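Long-range contacts in extracellular ligand-binding receptor (Verminephrobacter eiseniae, PDB 4M88), which probably binds an amino acid outside the cytoplasmic membrane as the solute-binding component of an ABC transporter: residues P12-L17 against D52-G57; L75-G80 against N102-A107. All coordinates share one frame; numbering follows the deposited sequence.

How the contacts relate
Followed from the N terminus, the chain illustrates how loops at the carboxyl ends of parallel strands organise one lobe of a binding protein. Strand 4-11 leads into 12-17, which precedes helix 18-37; strand 45-52 then brings 52-57 back beside it, and contact 1 closes that first strand-helix-strand excursion. Contact 2 closes the next but one, joining 75-80, after helix 57-68, to 102-107, which follows helix 81-89 and strand 99-101. The two closures neither nest nor cross; they follow in series, their centres about 13 Å apart. Residues 75-80 join them, because Met79 packs on Pro12 and Leu17, so four neighbouring strand ends of the five-stranded sheet are tied together.

Contact 1: P12-L17 against D52-G57; sequences PFTGPL and DDRFSG
Thr14 and Asp52 meet with their side chains crossing at about a right angle; within these two segments OD2 of the acid bonds only across the contact, whereas OD1 also serves its own turn. OD2 takes a hydrogen bond of 2.5 Å from Thr14 OG1, so short that its exact length is doubtful. OD1 accepts from Thr14 N at 3.2 Å and, from the opposite face of the carboxylate plane, from Arg54 N at 2.8 Å; the latter bond makes an Asx turn. Asp52 CG lies anti to the backbone N (chi1 179°), and from there the carboxylate ends beside Thr14. Asp53 forms a second Asx turn through Phe55 N, while its OD1 lies 3.3 Å from Pro12 CA. Beyond this polar part, the Phe55 ring packs against Leu17 and Pro16: Leu17 CD1 sits over one face, offset toward the rim and 4.2 Å from the centroid, and Pro16 CG approaches CD2 at 3.5 Å. The Phe13 ring instead turns its edge to Asp52 CA and rests on Ala21 and Asn25 of helix 18-37. Arg54 CG passes Thr14 OG1, and NH2 forms a salt bridge with Glu62. Two backbone N-H groups on OD1 would probably stabilise the charged carboxylate, so that Asp52 both shapes its own turn and fastens the preceding loop to it.

Contact 2: L75-G80 against N102-A107; sequences LISPMG and NGVPGA
Pro78 and Val104 begin a short parallel pairing, in which Val104 N gives a hydrogen bond to Pro78 O (2.9 Å) and Val104 O receives one from Gly80 N (2.8 Å), bridging Met79 with Val104. Met79 and Val104 lie side by side and point the same way, the selenomethionine CE resting 3.8 Å from Val104 CG1. The other branch, CG2, lies 3.8 Å from Ser77 OG. Strands 74-76 and 99-101 are neighbours in the parallel sheet of this periplasmic-binding-protein lobe; after they end, their loops meet again in a single parallel bridge just before the helix that follows Gly80. Pro105, next in the chain and preceded by a cis peptide, lies near a glycerol that probably came from the crystallisation liquor, though it may mark a pocket. Asn102 ND2 donates to Ser77 OG at 3.2 Å, with the hydroxyl tilted 23° from the amide plane. The same ND2 also bonds Glu290, and OD1 accepts from Val121 N and Arg122 N. An alanine at Asn102 would probably leave Ser77 OG and Glu290 without this donor, and both backbone N-H groups without their acceptor. Pro78 CD lies 3.1 Å from Asn102 O, a buried carbonyl oxygen with no hydrogen-bonding partner in the model.

Contact 1: P12-L17 against D52-G57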
ATOM      1  N   PRO A  12     -12.122   4.518  -0.628  1.00 16.51           N
ATOM      2  CA  PRO A  12     -13.055   4.274   0.467  1.00 13.29           C
ATOM      3  C   PRO A  12     -13.092   5.456   1.437  1.00 15.74           C
ATOM      4  O   PRO A  12     -12.646   5.337   2.586  1.00 14.49           O
ATOM      5  CB  PRO A  12     -12.471   3.024   1.139  1.00 14.30           C
ATOM      6  CG  PRO A  12     -10.984   3.133   0.874  1.00 13.71           C
ATOM      7  CD  PRO A  12     -10.852   3.785  -0.475  1.00 15.74           C
ATOM      8  N   PHE A  13     -13.616   6.590   0.979  1.00 15.96           N
ATOM      9  CA  PHE A  13     -13.591   7.816   1.784  1.00 13.91           C
ATOM     10  C   PHE A  13     -14.521   7.786   2.999  1.00 18.68           C
ATOM     11  O   PHE A  13     -14.280   8.480   3.991  1.00 22.23           O
ATOM     12  CB  PHE A  13     -13.864   9.034   0.904  1.00 15.25           C
ATOM     13  CG  PHE A  13     -12.800   9.262  -0.121  1.00 17.43           C
ATOM     14  CD1 PHE A  13     -11.521   9.646   0.275  1.00 19.17           C
ATOM     15  CD2 PHE A  13     -13.057   9.077  -1.474  1.00 18.31           C
ATOM     16  CE1 PHE A  13     -10.516   9.850  -0.659  1.00 21.27           C
ATOM     17  CE2 PHE A  13     -12.053   9.285  -2.416  1.00 19.14           C
ATOM     18  CZ  PHE A  13     -10.785   9.678  -2.006  1.00 21.08           C
ATOM     19  N   THR A  14     -15.574   6.985   2.933  1.00 16.92           N
ATOM     20  CA  THR A  14     -16.379   6.731   4.118  1.00 17.16           C
ATOM     21  C   THR A  14     -16.233   5.266   4.520  1.00 21.17           C
ATOM     22  O   THR A  14     -16.036   4.400   3.664  1.00 22.02           O
ATOM     23  CB  THR A  14     -17.864   7.101   3.893  1.00 24.91           C
ATOM     24  OG1 THR A  14     -18.360   6.413   2.742  1.00 25.53           O
ATOM     25  CG2 THR A  14     -17.998   8.584   3.651  1.00 26.80           C
ATOM     26  N   GLY A  15     -16.300   4.991   5.816  1.00 21.20           N
ATOM     27  CA  GLY A  15     -16.148   3.634   6.299  1.00 21.36           C
ATOM     28  C   GLY A  15     -14.842   3.450   7.041  1.00 19.26           C
ATOM     29  O   GLY A  15     -14.174   4.424   7.372  1.00 19.57           O
ATOM     30  N   PRO A  16     -14.460   2.190   7.288  1.00 22.53           N
ATOM     31  CA  PRO A  16     -13.359   1.885   8.209  1.00 22.22           C
ATOM     32  C   PRO A  16     -11.988   2.279   7.681  1.00 20.59           C
ATOM     33  O   PRO A  16     -11.035   2.291   8.459  1.00 20.57           O
ATOM     34  CB  PRO A  16     -13.458   0.366   8.392  1.00 24.96           C
ATOM     35  CG  PRO A  16     -14.173  -0.125   7.196  1.00 27.28           C
ATOM     36  CD  PRO A  16     -15.123   0.972   6.793  1.00 24.17           C
ATOM     37  N   LEU A  17     -11.877   2.582   6.391  1.00 16.77           N
ATOM     38  CA  LEU A  17     -10.600   3.035   5.846  1.00 15.78           C
ATOM     39  C   LEU A  17     -10.571   4.533   5.554  1.00 18.16           C
ATOM     40  O   LEU A  17      -9.691   5.002   4.839  1.00 17.67           O
ATOM     41  CB  LEU A  17     -10.240   2.272   4.570  1.00 19.32           C
ATOM     42  CG  LEU A  17      -9.316   1.073   4.740  1.00 24.23           C
ATOM     43  CD1 LEU A  17      -9.969   0.080   5.640  1.00 23.68           C
ATOM     44  CD2 LEU A  17      -9.029   0.439   3.391  1.00 28.38           C
ATOM     45  N   ASP A  52     -16.385   8.275  -3.859  1.00 18.62           N
ATOM     46  CA  ASP A  52     -16.361   7.405  -2.685  1.00 17.44           C
ATOM     47  C   ASP A  52     -16.976   6.044  -3.002  1.00 18.08           C
ATOM     48  O   ASP A  52     -18.149   5.971  -3.376  1.00 17.53           O
ATOM     49  CB  ASP A  52     -17.133   8.095  -1.550  1.00 15.87           C
ATOM     50  CG  ASP A  52     -17.193   7.278  -0.272  1.00 21.75           C
ATOM     51  OD1 ASP A  52     -16.373   6.356  -0.082  1.00 17.91           O
ATOM     52  OD2 ASP A  52     -18.074   7.581   0.566  1.00 24.91           O
ATOM     53  N   ASP A  53     -16.189   4.972  -2.853  1.00 17.05           N
ATOM     54  CA  ASP A  53     -16.693   3.612  -3.077  1.00 17.16           C
ATOM     55  C   ASP A  53     -17.196   2.972  -1.791  1.00 21.27           C
ATOM     56  O   ASP A  53     -17.734   1.856  -1.808  1.00 20.49           O
ATOM     57  CB  ASP A  53     -15.644   2.720  -3.789  1.00 21.55           C
ATOM     58  CG  ASP A  53     -14.383   2.448  -2.937  1.00 30.82           C
ATOM     59  OD1 ASP A  53     -14.498   2.222  -1.706  1.00 27.14           O
ATOM     60  OD2 ASP A  53     -13.256   2.439  -3.512  1.00 32.62           O
ATOM     61  N   ARG A  54     -17.026   3.688  -0.677  1.00 17.01           N
ATOM     62  CA  ARG A  54     -17.589   3.280   0.615  1.00 16.90           C
ATOM     63  C   ARG A  54     -17.047   1.941   1.122  1.00 18.47           C
ATOM     64  O   ARG A  54     -17.734   1.228   1.857  1.00 24.26           O
ATOM     65  CB  ARG A  54     -19.126   3.229   0.562  1.00 24.85           C
ATOM     66  CG  ARG A  54     -19.776   4.486   0.012  1.00 27.06           C
ATOM     67  CD  ARG A  54     -21.297   4.414   0.072  1.00 37.18           C
ATOM     68  NE  ARG A  54     -21.844   3.280  -0.677  1.00 44.10           N
ATOM     69  CZ  ARG A  54     -22.012   3.258  -1.999  1.00 49.64           C
ATOM     70  NH1 ARG A  54     -21.658   4.306  -2.741  1.00 51.07           N
ATOM     71  NH2 ARG A  54     -22.529   2.181  -2.583  1.00 48.33           N
ATOM     72  N   PHE A  55     -15.821   1.607   0.730  1.00 16.76           N
ATOM     73  CA  PHE A  55     -15.198   0.334   1.110  1.00 17.20           C
ATOM     74  C   PHE A  55     -16.033  -0.883   0.721  1.00 21.49           C
ATOM     75  O   PHE A  55     -16.208  -1.804   1.521  1.00 26.07           O
ATOM     76  CB  PHE A  55     -14.898   0.291   2.613  1.00 21.18           C
ATOM     77  CG  PHE A  55     -13.879  -0.748   2.990  1.00 23.67           C
ATOM     78  CD1 PHE A  55     -12.697  -0.867   2.269  1.00 24.99           C
ATOM     79  CD2 PHE A  55     -14.096  -1.593   4.067  1.00 31.15           C
ATOM     80  CE1 PHE A  55     -11.751  -1.817   2.609  1.00 27.14           C
ATOM     81  CE2 PHE A  55     -13.150  -2.547   4.420  1.00 29.64           C
ATOM     82  CZ  PHE A  55     -11.975  -2.656   3.687  1.00 27.38           C
ATOM     83  N   SER A  56     -16.544  -0.888  -0.509  1.00 18.54           N
ATOM     84  CA  SER A  56     -17.310  -2.029  -1.008  1.00 23.60           C
ATOM     85  C   SER A  56     -17.075  -2.244  -2.500  1.00 22.44           C
ATOM     86  O   SER A  56     -16.788  -1.300  -3.241  1.00 19.30           O
ATOM     87  CB  SER A  56     -18.804  -1.823  -0.768  1.00 28.83           C
ATOM     88  OG  SER A  56     -19.266  -0.694  -1.478  1.00 30.99           O
ATOM     89  N   GLY A  57     -17.206  -3.487  -2.944  1.00 18.09           N
ATOM     90  CA  GLY A  57     -17.126  -3.773  -4.365  1.00 18.89           C
ATOM     91  C   GLY A  57     -18.279  -3.109  -5.094  1.00 19.69           C
ATOM     92  O   GLY A  57     -18.101  -2.556  -6.193  1.00 19.99           O
TER

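Contact 2: L75-G80 against N102-A107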
ATOM      1  N   LEU A  75      -6.708   6.462 -13.187  1.00 11.87           N
ATOM      2  CA  LEU A  75      -7.258   6.358 -11.847  1.00 11.95           C
ATOM      3  C   LEU A  75      -6.077   6.070 -10.941  1.00 14.70           C
ATOM      4  O   LEU A  75      -5.257   5.201 -11.241  1.00 12.68           O
ATOM      5  CB  LEU A  75      -8.278   5.219 -11.772  1.00 15.16           C
ATOM      6  CG  LEU A  75      -9.529   5.459 -12.613  1.00 20.73           C
ATOM      7  CD1 LEU A  75     -10.455   4.246 -12.567  1.00 26.03           C
ATOM      8  CD2 LEU A  75     -10.282   6.712 -12.145  1.00 20.73           C
ATOM      9  N   ILE A  76      -5.977   6.814  -9.847  1.00 12.08           N
ATOM     10  CA  ILE A  76      -4.785   6.746  -9.013  1.00 13.42           C
ATOM     11  C   ILE A  76      -5.058   5.963  -7.749  1.00 17.99           C
ATOM     12  O   ILE A  76      -5.956   6.316  -6.985  1.00 18.69           O
ATOM     13  CB  ILE A  76      -4.277   8.140  -8.604  1.00 12.60           C
ATOM     14  CG1 ILE A  76      -4.116   9.047  -9.822  1.00 23.89           C
ATOM     15  CG2 ILE A  76      -2.948   8.009  -7.819  1.00 13.23           C
ATOM     16  CD1 ILE A  76      -3.133   8.512 -10.834  1.00 27.15           C
ATOM     17  N   SER A  77      -4.288   4.892  -7.557  1.00 14.68           N
ATOM     18  CA  SER A  77      -4.246   4.129  -6.301  1.00 12.80           C
ATOM     19  C   SER A  77      -5.615   3.798  -5.676  1.00 14.66           C
ATOM     20  O   SER A  77      -5.911   4.235  -4.561  1.00 14.64           O
ATOM     21  CB  SER A  77      -3.347   4.844  -5.282  1.00 18.13           C
ATOM     22  OG  SER A  77      -2.952   3.955  -4.254  1.00 22.02           O
ATOM     23  N   PRO A  78      -6.454   3.025  -6.391  1.00 15.73           N
ATOM     24  CA  PRO A  78      -7.645   2.517  -5.700  1.00 11.96           C
ATOM     25  C   PRO A  78      -7.237   1.687  -4.491  1.00 17.18           C
ATOM     26  O   PRO A  78      -6.189   1.027  -4.500  1.00 17.49           O
ATOM     27  CB  PRO A  78      -8.337   1.645  -6.754  1.00 17.34           C
ATOM     28  CG  PRO A  78      -7.234   1.277  -7.735  1.00 20.23           C
ATOM     29  CD  PRO A  78      -6.339   2.498  -7.763  1.00 18.14           C
HETATM   30  N   MSE A  79      -8.071   1.744  -3.460  1.00 15.28           N
HETATM   31  CA  MSE A  79      -7.789   1.115  -2.182  1.00 17.72           C
HETATM   32  C   MSE A  79      -8.987   0.285  -1.722  1.00 17.92           C
HETATM   33  O   MSE A  79     -10.123   0.769  -1.706  1.00 21.28           O
HETATM   34  CB  MSE A  79      -7.460   2.188  -1.144  1.00 19.02           C
HETATM   35  CG  MSE A  79      -7.492   1.693   0.284  1.00 21.55           C
HETATM   36 SE   MSE A  79      -7.032   3.162   1.500  0.70 32.09          SE
HETATM   37  CE  MSE A  79      -5.124   2.833   1.536  1.00 24.14           C
ATOM     38  N   GLY A  80      -8.726  -0.968  -1.359  1.00 16.71           N
ATOM     39  CA  GLY A  80      -9.762  -1.856  -0.868  1.00 18.37           C
ATOM     40  C   GLY A  80      -9.747  -3.160  -1.633  1.00 16.55           C
ATOM     41  O   GLY A  80      -9.835  -3.157  -2.866  1.00 16.72           O
ATOM     42  N   ASN A 102      -1.138   2.074  -9.488  1.00 12.32           N
ATOM     43  CA  ASN A 102      -1.074   1.569  -8.117  1.00 12.54           C
ATOM     44  C   ASN A 102      -2.398   0.978  -7.644  1.00 17.77           C
ATOM     45  O   ASN A 102      -3.476   1.308  -8.159  1.00 19.36           O
ATOM     46  CB  ASN A 102      -0.544   2.611  -7.124  1.00 13.17           C
ATOM     47  CG  ASN A 102       0.128   1.965  -5.917  1.00 19.29           C
ATOM     48  OD1 ASN A 102       0.892   1.002  -6.064  1.00 12.53           O
ATOM     49  ND2 ASN A 102      -0.175   2.467  -4.721  1.00 20.87           N
ATOM     50  N   GLY A 103      -2.297   0.084  -6.671  1.00 14.36           N
ATOM     51  CA  GLY A 103      -3.454  -0.540  -6.061  1.00 14.13           C
ATOM     52  C   GLY A 103      -3.049  -0.926  -4.655  1.00 17.72           C
ATOM     53  O   GLY A 103      -1.909  -1.353  -4.430  1.00 17.44           O
ATOM     54  N   VAL A 104      -3.964  -0.729  -3.709  1.00 13.85           N
ATOM     55  CA  VAL A 104      -3.760  -1.125  -2.318  1.00 15.03           C
ATOM     56  C   VAL A 104      -4.942  -1.994  -1.921  1.00 16.66           C
ATOM     57  O   VAL A 104      -6.086  -1.570  -2.058  1.00 16.19           O
ATOM     58  CB  VAL A 104      -3.764   0.101  -1.395  1.00 19.16           C
ATOM     59  CG1 VAL A 104      -3.618  -0.317   0.078  1.00 24.38           C
ATOM     60  CG2 VAL A 104      -2.678   1.071  -1.804  1.00 20.54           C
ATOM     61  N   PRO A 105      -4.689  -3.201  -1.388  1.00 17.23           N
ATOM     62  CA  PRO A 105      -3.401  -3.789  -1.027  1.00 19.01           C
ATOM     63  C   PRO A 105      -2.716  -4.436  -2.214  1.00 18.54           C
ATOM     64  O   PRO A 105      -3.356  -4.679  -3.244  1.00 16.43           O
ATOM     65  CB  PRO A 105      -3.807  -4.889  -0.044  1.00 23.15           C
ATOM     66  CG  PRO A 105      -5.124  -5.358  -0.567  1.00 22.33           C
ATOM     67  CD  PRO A 105      -5.812  -4.105  -1.076  1.00 19.23           C
ATOM     68  N   GLY A 106      -1.431  -4.740  -2.044  1.00 16.14           N
ATOM     69  CA  GLY A 106      -0.662  -5.438  -3.057  1.00 14.38           C
ATOM     70  C   GLY A 106      -0.807  -6.947  -2.979  1.00 13.68           C
ATOM     71  O   GLY A 106       0.164  -7.679  -3.185  1.00 14.96           O
ATOM     72  N   ALA A 107      -2.018  -7.421  -2.698  1.00 15.15           N
ATOM     73  CA  ALA A 107      -2.268  -8.859  -2.574  1.00 15.76           C
ATOM     74  C   ALA A 107      -1.884  -9.595  -3.852  1.00 17.89           C
ATOM     75  O   ALA A 107      -2.081  -9.081  -4.962  1.00 14.33           O
ATOM     76  CB  ALA A 107      -3.727  -9.120  -2.221  1.00 15.72           C
TER